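Local coordinates for protein heroin esterase (Rhodococcus sp., PDB 1LZL) that acts as an acetyl esterase of the alpha/beta hydrolase fold, probably removing acetyl groups from heroin by a serine-based mechanism, at residues E190-L195 with A214-W218; V105-F111 with L309-R313; Y253-L259 with L282-T288. Numbering follows the deposited sequence.

Contact 1: residues E190-L195 with A214-W218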
loop_
_atom_site.group_PDB
_atom_site.type_symbol
_atom_site.label_atom_id
_atom_site.label_comp_id
_atom_site.label_asym_id
_atom_site.label_seq_id
_atom_site.Cartn_x
_atom_site.Cartn_y
_atom_site.Cartn_z
ATOM N N GLU A 190 3.739 3.266 -5.061
ATOM C CA GLU A 190 4.131 3.075 -6.454
ATOM C C GLU A 190 3.016 3.659 -7.310
ATOM O O GLU A 190 1.935 3.060 -7.438
ATOM C CB GLU A 190 4.342 1.589 -6.711
ATOM C CG GLU A 190 4.778 1.254 -8.132
ATOM C CD GLU A 190 5.029 -0.224 -8.334
ATOM O OE1 GLU A 190 4.806 -1.037 -7.428
ATOM O OE2 GLU A 190 5.465 -0.540 -9.472
ATOM N N LEU A 191 3.275 4.857 -7.883
ATOM C CA LEU A 191 2.194 5.707 -8.420
ATOM C C LEU A 191 2.309 6.047 -9.906
ATOM O O LEU A 191 1.334 6.409 -10.536
ATOM C CB LEU A 191 2.146 7.033 -7.650
ATOM C CG LEU A 191 1.806 6.952 -6.156
ATOM C CD1 LEU A 191 2.173 8.262 -5.466
ATOM C CD2 LEU A 191 0.346 6.593 -5.955
ATOM N N ASP A 192 3.542 5.972 -10.447
ATOM C CA ASP A 192 3.771 6.544 -11.788
ATOM C C ASP A 192 4.530 5.580 -12.676
ATOM O O ASP A 192 5.663 5.234 -12.337
ATOM C CB ASP A 192 4.586 7.842 -11.577
ATOM C CG ASP A 192 4.642 8.720 -12.816
ATOM O OD1 ASP A 192 4.354 8.156 -13.906
ATOM O OD2 ASP A 192 4.973 9.917 -12.736
ATOM N N ASP A 193 3.919 5.128 -13.772
ATOM C CA ASP A 193 4.565 4.130 -14.630
ATOM C C ASP A 193 5.644 4.760 -15.497
ATOM O O ASP A 193 6.370 4.004 -16.141
ATOM C CB ASP A 193 3.529 3.454 -15.538
ATOM C CG ASP A 193 2.846 4.485 -16.411
ATOM O OD1 ASP A 193 2.195 5.416 -15.914
ATOM O OD2 ASP A 193 3.004 4.338 -17.644
ATOM N N ARG A 194 5.721 6.075 -15.534
ATOM C CA ARG A 194 6.577 6.711 -16.562
ATOM C C ARG A 194 8.029 6.657 -16.174
ATOM O O ARG A 194 8.888 6.813 -17.083
ATOM C CB ARG A 194 6.110 8.148 -16.772
ATOM C CG ARG A 194 4.755 8.176 -17.427
ATOM C CD ARG A 194 4.073 9.506 -17.356
ATOM N NE ARG A 194 3.827 9.964 -15.991
ATOM C CZ ARG A 194 3.192 11.075 -15.661
ATOM N NH1 ARG A 194 2.688 11.909 -16.565
ATOM N NH2 ARG A 194 3.044 11.354 -14.369
ATOM N N LEU A 195 8.418 6.464 -14.936
ATOM C CA LEU A 195 9.836 6.256 -14.558
ATOM C C LEU A 195 10.730 7.422 -14.978
ATOM O O LEU A 195 11.873 7.194 -15.389
ATOM C CB LEU A 195 10.359 4.886 -15.051
ATOM C CG LEU A 195 9.391 3.702 -14.867
ATOM C CD1 LEU A 195 10.051 2.369 -15.252
ATOM C CD2 LEU A 195 8.860 3.626 -13.447
ATOM N N ALA A 214 11.253 -1.714 -11.209
ATOM C CA ALA A 214 10.151 -0.813 -11.547
ATOM C C ALA A 214 9.626 -1.060 -12.948
ATOM O O ALA A 214 8.418 -1.168 -13.201
ATOM C CB ALA A 214 10.580 0.668 -11.373
ATOM N N ILE A 215 10.557 -1.240 -13.932
ATOM C CA ILE A 215 10.128 -1.488 -15.302
ATOM C C ILE A 215 9.300 -2.767 -15.392
ATOM O O ILE A 215 8.256 -2.810 -16.017
ATOM C CB ILE A 215 11.368 -1.585 -16.233
ATOM C CG1 ILE A 215 12.085 -0.225 -16.339
ATOM C CG2 ILE A 215 10.995 -2.192 -17.573
ATOM C CD1 ILE A 215 13.524 -0.319 -16.878
ATOM N N LEU A 216 9.809 -3.826 -14.783
ATOM C CA LEU A 216 9.166 -5.140 -14.835
ATOM C C LEU A 216 7.830 -5.077 -14.105
ATOM O O LEU A 216 6.827 -5.687 -14.569
ATOM C CB LEU A 216 10.042 -6.232 -14.208
ATOM C CG LEU A 216 11.151 -6.812 -15.126
ATOM C CD1 LEU A 216 11.542 -5.816 -16.187
ATOM C CD2 LEU A 216 12.272 -7.308 -14.255
ATOM N N SER A 217 7.748 -4.339 -13.020
ATOM C CA SER A 217 6.499 -4.288 -12.220
ATOM C C SER A 217 5.392 -3.665 -13.027
ATOM O O SER A 217 4.283 -4.206 -13.111
ATOM C CB SER A 217 6.792 -3.473 -10.971
ATOM O OG SER A 217 5.641 -3.086 -10.212
ATOM N N TRP A 218 5.654 -2.521 -13.671
ATOM C CA TRP A 218 4.567 -1.922 -14.450
ATOM C C TRP A 218 4.210 -2.741 -15.678
ATOM O O TRP A 218 3.067 -2.782 -16.103
ATOM C CB TRP A 218 4.943 -0.489 -14.835
ATOM C CG TRP A 218 4.824 0.437 -13.632
ATOM C CD1 TRP A 218 5.858 0.937 -12.847
ATOM C CD2 TRP A 218 3.605 0.956 -13.113
ATOM N NE1 TRP A 218 5.333 1.758 -11.845
ATOM C CE2 TRP A 218 3.954 1.765 -12.002
ATOM C CE3 TRP A 218 2.252 0.816 -13.443
ATOM C CZ2 TRP A 218 3.005 2.433 -11.244
ATOM C CZ3 TRP A 218 1.285 1.492 -12.691
ATOM C CH2 TRP A 218 1.668 2.299 -11.596
HETATM O O HOH W 1 6.810 3.647 -10.136
#
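Start at E190, whose extended side chain puts OE2 over one face of the W218 indole and 2.7 Å from S217 OG, a hydroxyl that hydrogen-bonds to G89 O. E190 also pairs through its backbone with S160, the probable nucleophile. L191 brushes the indole with its carbonyl carbon, 3.9 Å from W218 CZ2. At D192 the backbone O and W218 NE1 share a water, 2.9 Å from each, while OD1 accepts from R194 N in an Asx turn and joins R194 NE in a salt bridge. D193 lies across the other indole face, its CA 3.5 Å from the five-membered ring centroid in a CH-pi contact; its carboxylate goes to R242 and Y226. Finally L195, in a left-handed conformation, brings CD1 within 3.5 Å of I215 CG1 and CD2 within 4.0 Å of A214 CB. W218 on helix 211-222 is thus sandwiched by the loop after strand 183-187, its indole nitrogen satisfied through water, and the E190 side chain touches residues of the likely nucleophile elbow.

Contact 2: residues V105-F111 with L309-R313; sequences VARELGF and LTAIR. Unlike the reference sequence in segment 309-313: L309 (reference His), T310 (reference Cys), A311 (reference Asp), I312 (reference Pro), R313 (reference Glu).
Two helical segments cross here, 105-109 closing helix 99-109 and 309-313 near the end of helix 299-315; phi/psi stay near -65°/-43°, relaxing through E108 to -102°/-17° at L109. Their axes approach to 10.9 Å at a crossing angle of -73°, with CA pairs V105-L309 (6.8 Å) and L109-R313 (6.4 Å) nearest. L109 is the centrepiece: its mt rotamer directs CD1 to 3.8 Å from I312 CG2 and 3.7 Å from L309 O, with CD2 3.9 Å from R313 CB. L309, also mt, places CD2 3.9 Å from V105 CG2. I312, again mt, puts CG2 4.0 Å from F111 CE2. The chain leaves the helix at G110 (75°/28°) and extends at F111 (-109°/145°; chi1 m, chi2 -10°), whose ring edge meets I312 O, 3.7 Å from CE2. Helices 99-109 and 299-315 thus pack together on the alpha/beta hydrolase sheet. Van der Waals packing holds the contact, without hydrogen bond or salt bridge between the segments; the charged ends of E108 and R313 lead away from it.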
loop_
_atom_site.group_PDB
_atom_site.type_symbol
_atom_site.label_atom_id
_atom_site.label_comp_id
_atom_site.label_asym_id
_atom_site.label_seq_id
_atom_site.Cartn_x
_atom_site.Cartn_y
_atom_site.Cartn_z
ATOM N N VAL A 105 -2.733 -2.219 14.118
ATOM C CA VAL A 105 -3.765 -1.167 14.031
ATOM C C VAL A 105 -4.990 -1.572 14.868
ATOM O O VAL A 105 -5.526 -0.757 15.619
ATOM C CB VAL A 105 -4.130 -0.959 12.548
ATOM C CG1 VAL A 105 -5.410 -0.169 12.407
ATOM C CG2 VAL A 105 -2.936 -0.297 11.835
ATOM N N ALA A 106 -5.417 -2.833 14.721
ATOM C CA ALA A 106 -6.620 -3.248 15.453
ATOM C C ALA A 106 -6.367 -3.210 16.951
ATOM O O ALA A 106 -7.151 -2.725 17.753
ATOM C CB ALA A 106 -7.057 -4.640 15.044
ATOM N N ARG A 107 -5.221 -3.722 17.395
ATOM C CA ARG A 107 -4.930 -3.767 18.825
ATOM C C ARG A 107 -4.674 -2.378 19.398
ATOM O O ARG A 107 -5.200 -2.022 20.455
ATOM C CB ARG A 107 -3.725 -4.710 19.035
ATOM C CG ARG A 107 -3.328 -4.817 20.505
ATOM C CD ARG A 107 -1.962 -5.468 20.710
ATOM N NE ARG A 107 -2.039 -6.896 20.390
ATOM C CZ ARG A 107 -1.187 -7.422 19.513
ATOM N NH1 ARG A 107 -0.270 -6.633 18.934
ATOM N NH2 ARG A 107 -1.290 -8.711 19.249
ATOM N N GLU A 108 -3.878 -1.530 18.729
ATOM C CA GLU A 108 -3.480 -0.279 19.378
ATOM C C GLU A 108 -4.532 0.801 19.195
ATOM O O GLU A 108 -4.685 1.642 20.092
ATOM C CB GLU A 108 -2.162 0.266 18.825
ATOM C CG GLU A 108 -0.980 -0.659 19.039
ATOM C CD GLU A 108 -0.814 -0.944 20.525
ATOM O OE1 GLU A 108 -1.106 -0.031 21.326
ATOM O OE2 GLU A 108 -0.417 -2.070 20.872
ATOM N N LEU A 109 -5.237 0.807 18.071
ATOM C CA LEU A 109 -6.196 1.853 17.802
ATOM C C LEU A 109 -7.648 1.442 18.032
ATOM O O LEU A 109 -8.514 2.308 18.112
ATOM C CB LEU A 109 -6.082 2.326 16.324
ATOM C CG LEU A 109 -4.683 2.799 15.966
ATOM C CD1 LEU A 109 -4.722 3.420 14.571
ATOM C CD2 LEU A 109 -4.137 3.755 17.031
ATOM N N GLY A 110 -7.908 0.119 18.099
ATOM C CA GLY A 110 -9.285 -0.301 18.306
ATOM C C GLY A 110 -10.170 -0.161 17.086
ATOM O O GLY A 110 -11.385 0.024 17.116
ATOM N N PHE A 111 -9.533 -0.257 15.915
ATOM C CA PHE A 111 -10.141 -0.096 14.605
ATOM C C PHE A 111 -10.199 -1.478 13.941
ATOM O O PHE A 111 -9.299 -2.306 14.131
ATOM C CB PHE A 111 -9.378 0.868 13.703
ATOM C CG PHE A 111 -9.300 2.319 14.138
ATOM C CD1 PHE A 111 -10.062 2.811 15.190
ATOM C CD2 PHE A 111 -8.414 3.185 13.477
ATOM C CE1 PHE A 111 -9.923 4.143 15.537
ATOM C CE2 PHE A 111 -8.293 4.526 13.796
ATOM C CZ PHE A 111 -9.070 4.990 14.856
ATOM N N LEU A 309 0.681 5.028 13.136
ATOM C CA LEU A 309 -0.488 4.837 14.017
ATOM C C LEU A 309 -1.113 6.169 14.439
ATOM O O LEU A 309 -2.336 6.290 14.443
ATOM C CB LEU A 309 -0.044 4.048 15.247
ATOM C CG LEU A 309 0.294 2.573 15.048
ATOM C CD1 LEU A 309 0.659 1.984 16.416
ATOM C CD2 LEU A 309 -0.835 1.765 14.424
ATOM N N THR A 310 -0.251 7.139 14.769
ATOM C CA THR A 310 -0.742 8.477 15.097
ATOM C C THR A 310 -1.565 9.049 13.939
ATOM O O THR A 310 -2.662 9.604 14.088
ATOM C CB THR A 310 0.406 9.418 15.462
ATOM O OG1 THR A 310 0.931 8.969 16.733
ATOM C CG2 THR A 310 -0.088 10.823 15.706
ATOM N N ALA A 311 -1.066 8.884 12.713
ATOM C CA ALA A 311 -1.747 9.447 11.547
ATOM C C ALA A 311 -3.121 8.823 11.323
ATOM O O ALA A 311 -4.125 9.505 11.053
ATOM C CB ALA A 311 -0.866 9.230 10.297
ATOM N N ILE A 312 -3.148 7.466 11.427
ATOM C CA ILE A 312 -4.413 6.760 11.194
ATOM C C ILE A 312 -5.389 7.069 12.337
ATOM O O ILE A 312 -6.584 7.310 12.049
ATOM C CB ILE A 312 -4.162 5.261 11.005
ATOM C CG1 ILE A 312 -3.372 5.010 9.708
ATOM C CG2 ILE A 312 -5.441 4.446 11.001
ATOM C CD1 ILE A 312 -2.777 3.615 9.622
ATOM N N ARG A 313 -4.861 7.051 13.584
ATOM C CA ARG A 313 -5.753 7.414 14.695
ATOM C C ARG A 313 -6.423 8.759 14.511
ATOM O O ARG A 313 -7.625 8.942 14.728
ATOM C CB ARG A 313 -4.949 7.442 16.007
ATOM C CG ARG A 313 -5.857 7.650 17.206
ATOM C CD ARG A 313 -5.071 7.668 18.500
ATOM N NE ARG A 313 -4.256 8.889 18.538
ATOM C CZ ARG A 313 -2.942 8.809 18.768
ATOM N NH1 ARG A 313 -2.381 7.611 18.961
ATOM N NH2 ARG A 313 -2.180 9.882 18.808
#

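Contact 3: residues Y253-L259 with L282-T288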
loop_
_atom_site.group_PDB
_atom_site.type_symbol
_atom_site.label_atom_id
_atom_site.label_comp_id
_atom_site.label_asym_id
_atom_site.label_seq_id
_atom_site.Cartn_x
_atom_site.Cartn_y
_atom_site.Cartn_z
ATOM N N TYR A 253 -1.994 10.783 4.354
ATOM C CA TYR A 253 -0.668 10.632 4.910
ATOM C C TYR A 253 0.154 9.983 3.792
ATOM O O TYR A 253 -0.322 8.968 3.238
ATOM C CB TYR A 253 -0.654 9.748 6.160
ATOM C CG TYR A 253 0.754 9.503 6.693
ATOM C CD1 TYR A 253 1.533 8.430 6.270
ATOM C CD2 TYR A 253 1.314 10.398 7.610
ATOM C CE1 TYR A 253 2.811 8.224 6.740
ATOM C CE2 TYR A 253 2.608 10.214 8.133
ATOM C CZ TYR A 253 3.330 9.121 7.672
ATOM O OH TYR A 253 4.610 8.858 8.120
ATOM N N LEU A 254 1.343 10.477 3.485
ATOM C CA LEU A 254 2.196 9.837 2.458
ATOM C C LEU A 254 3.622 9.815 2.963
ATOM O O LEU A 254 4.155 10.885 3.331
ATOM C CB LEU A 254 2.088 10.601 1.129
ATOM C CG LEU A 254 2.567 9.842 -0.108
ATOM C CD1 LEU A 254 1.905 10.353 -1.367
ATOM C CD2 LEU A 254 4.096 9.942 -0.272
ATOM N N SER A 255 4.257 8.659 3.044
ATOM C CA SER A 255 5.658 8.565 3.432
ATOM C C SER A 255 6.500 8.061 2.271
ATOM O O SER A 255 6.088 7.251 1.430
ATOM C CB SER A 255 5.845 7.651 4.659
ATOM O OG SER A 255 5.366 6.333 4.320
ATOM N N THR A 256 7.743 8.547 2.208
ATOM C CA THR A 256 8.746 8.110 1.236
ATOM C C THR A 256 10.054 7.865 1.975
ATOM O O THR A 256 10.303 8.275 3.123
ATOM C CB THR A 256 8.935 9.177 0.132
ATOM O OG1 THR A 256 9.349 10.415 0.743
ATOM C CG2 THR A 256 7.641 9.429 -0.636
ATOM N N MET A 257 10.956 7.131 1.307
ATOM C CA MET A 257 12.260 6.760 1.830
ATOM C C MET A 257 13.349 7.360 0.953
ATOM O O MET A 257 13.162 7.528 -0.237
ATOM C CB MET A 257 12.396 5.246 1.908
ATOM C CG MET A 257 11.282 4.581 2.695
ATOM S SD MET A 257 11.312 4.934 4.456
ATOM C CE MET A 257 9.610 5.272 4.822
ATOM N N GLU A 258 14.495 7.657 1.589
ATOM C CA GLU A 258 15.526 8.398 0.862
ATOM C C GLU A 258 16.066 7.697 -0.385
ATOM O O GLU A 258 16.211 8.309 -1.435
ATOM C CB GLU A 258 16.670 8.666 1.851
ATOM C CG GLU A 258 17.761 9.491 1.172
ATOM C CD GLU A 258 18.906 9.931 2.054
ATOM O OE1 GLU A 258 18.655 10.221 3.240
ATOM O OE2 GLU A 258 20.057 10.016 1.514
ATOM N N LEU A 259 16.416 6.426 -0.228
ATOM C CA LEU A 259 17.098 5.651 -1.248
ATOM C C LEU A 259 16.126 4.765 -2.007
ATOM O O LEU A 259 16.505 3.771 -2.633
ATOM C CB LEU A 259 18.225 4.800 -0.623
ATOM C CG LEU A 259 19.341 5.605 0.041
ATOM C CD1 LEU A 259 20.415 4.669 0.549
ATOM C CD2 LEU A 259 19.978 6.603 -0.916
ATOM N N LEU A 282 3.128 14.797 4.705
ATOM C CA LEU A 282 4.155 14.212 3.847
ATOM C C LEU A 282 5.419 14.001 4.682
ATOM O O LEU A 282 5.837 14.940 5.372
ATOM C CB LEU A 282 4.485 15.126 2.648
ATOM C CG LEU A 282 5.761 14.742 1.863
ATOM C CD1 LEU A 282 5.644 13.358 1.220
ATOM C CD2 LEU A 282 6.001 15.826 0.815
ATOM N N HIS A 283 5.996 12.813 4.702
ATOM C CA HIS A 283 7.232 12.601 5.442
ATOM C C HIS A 283 8.185 11.743 4.629
ATOM O O HIS A 283 7.880 10.563 4.381
ATOM C CB HIS A 283 6.882 11.945 6.773
ATOM C CG HIS A 283 7.968 12.119 7.796
ATOM N ND1 HIS A 283 7.738 11.823 9.127
ATOM C CD2 HIS A 283 9.237 12.546 7.702
ATOM C CE1 HIS A 283 8.852 12.065 9.799
ATOM N NE2 HIS A 283 9.796 12.516 8.972
ATOM N N SER A 284 9.293 12.362 4.197
ATOM C CA SER A 284 10.395 11.593 3.583
ATOM C C SER A 284 11.423 11.366 4.667
ATOM O O SER A 284 11.983 12.310 5.260
ATOM C CB SER A 284 10.965 12.355 2.412
ATOM O OG SER A 284 11.727 11.538 1.500
ATOM N N PHE A 285 11.696 10.094 4.969
ATOM C CA PHE A 285 12.529 9.741 6.119
ATOM C C PHE A 285 13.983 9.673 5.670
ATOM O O PHE A 285 14.256 9.228 4.520
ATOM C CB PHE A 285 12.087 8.370 6.668
ATOM C CG PHE A 285 10.822 8.435 7.502
ATOM C CD1 PHE A 285 9.586 8.358 6.865
ATOM C CD2 PHE A 285 10.863 8.612 8.887
ATOM C CE1 PHE A 285 8.393 8.460 7.570
ATOM C CE2 PHE A 285 9.672 8.715 9.619
ATOM C CZ PHE A 285 8.464 8.641 8.950
ATOM N N PRO A 286 14.925 10.140 6.480
ATOM C CA PRO A 286 16.331 10.181 6.071
ATOM C C PRO A 286 17.023 8.831 6.257
ATOM O O PRO A 286 16.737 8.097 7.213
ATOM C CB PRO A 286 16.883 11.224 7.065
ATOM C CG PRO A 286 16.127 10.956 8.329
ATOM C CD PRO A 286 14.702 10.662 7.853
ATOM N N GLY A 287 17.941 8.550 5.342
ATOM C CA GLY A 287 18.852 7.409 5.594
ATOM C C GLY A 287 18.200 6.062 5.414
ATOM O O GLY A 287 18.688 5.010 5.829
ATOM N N THR A 288 17.045 6.008 4.781
ATOM C CA THR A 288 16.208 4.823 4.637
ATOM C C THR A 288 16.198 4.303 3.204
ATOM O O THR A 288 16.737 4.950 2.300
ATOM C CB THR A 288 14.767 5.171 5.046
ATOM O OG1 THR A 288 14.395 6.333 4.302
ATOM C CG2 THR A 288 14.695 5.479 6.525
#
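Strands 253-257 and 282-285 run side by side in the same direction, and L254, S255, T256 and M257 pair in turn with L282, H283, S284 and F285. The hydrogen bonds alternate: H283 N donates to L254 O (3.0 Å), T256 N to H283 O (3.0 Å) and F285 N to T256 O (2.9 Å). The amide and carbonyl of T256 are thus both spent on the neighbouring strand, while S255 uses its backbone on L186 and I188 across the other side. T256 OG1 and S284 OG, on the face towards helix 263-275, share a hydrogen bond of 2.7 Å. This pair closes a beta-alpha-beta crossover at the edge of the alpha/beta hydrolase sheet, the two strands joined by that helix, with 280-285 outermost. On the opposite face, M257 makes an oblique Met-aromatic contact, its SD 5.5 Å from the F285 ring centroid and 56° off the normal, and its CE packs 3.7 Å from F285 CD1; Y253 OH and H283 ND1 both hydrogen-bond to E307 OE2 on helix 299-315. Past the strands, E258 OE1 accepts from G287 N (2.8 Å) and its OE2 pairs with T6 OG1; T288 OG1 donates to F285 O (2.9 Å). L259 N donates to T288 O at 2.9 Å, fastening together the loops leading to D260 and, two residues past T288, H290, the probable acid and histidine of a Ser-His-Asp triad.

How the contacts relate
Contact 2 joins segments 198 residues apart, and both others are nested within the loop it closes. Contacts 2 and 3 meet directly: A311 CB packs 3.7 Å from Y253 CD2, where helix 299-315, following strand 280-285, lies over the sheet; their centres are 20 Å apart. Contact 1 sits across the chain's centre from contact 2, about 30 Å away between centres and 16 Å between nearest atoms. Contacts 1 and 3 do not touch, though their nearest atoms are about 5 Å apart and their centres about 18 Å. E190 in contact 1 and M257 in contact 3 each touch residues of the likely S160-H290-D260 triad.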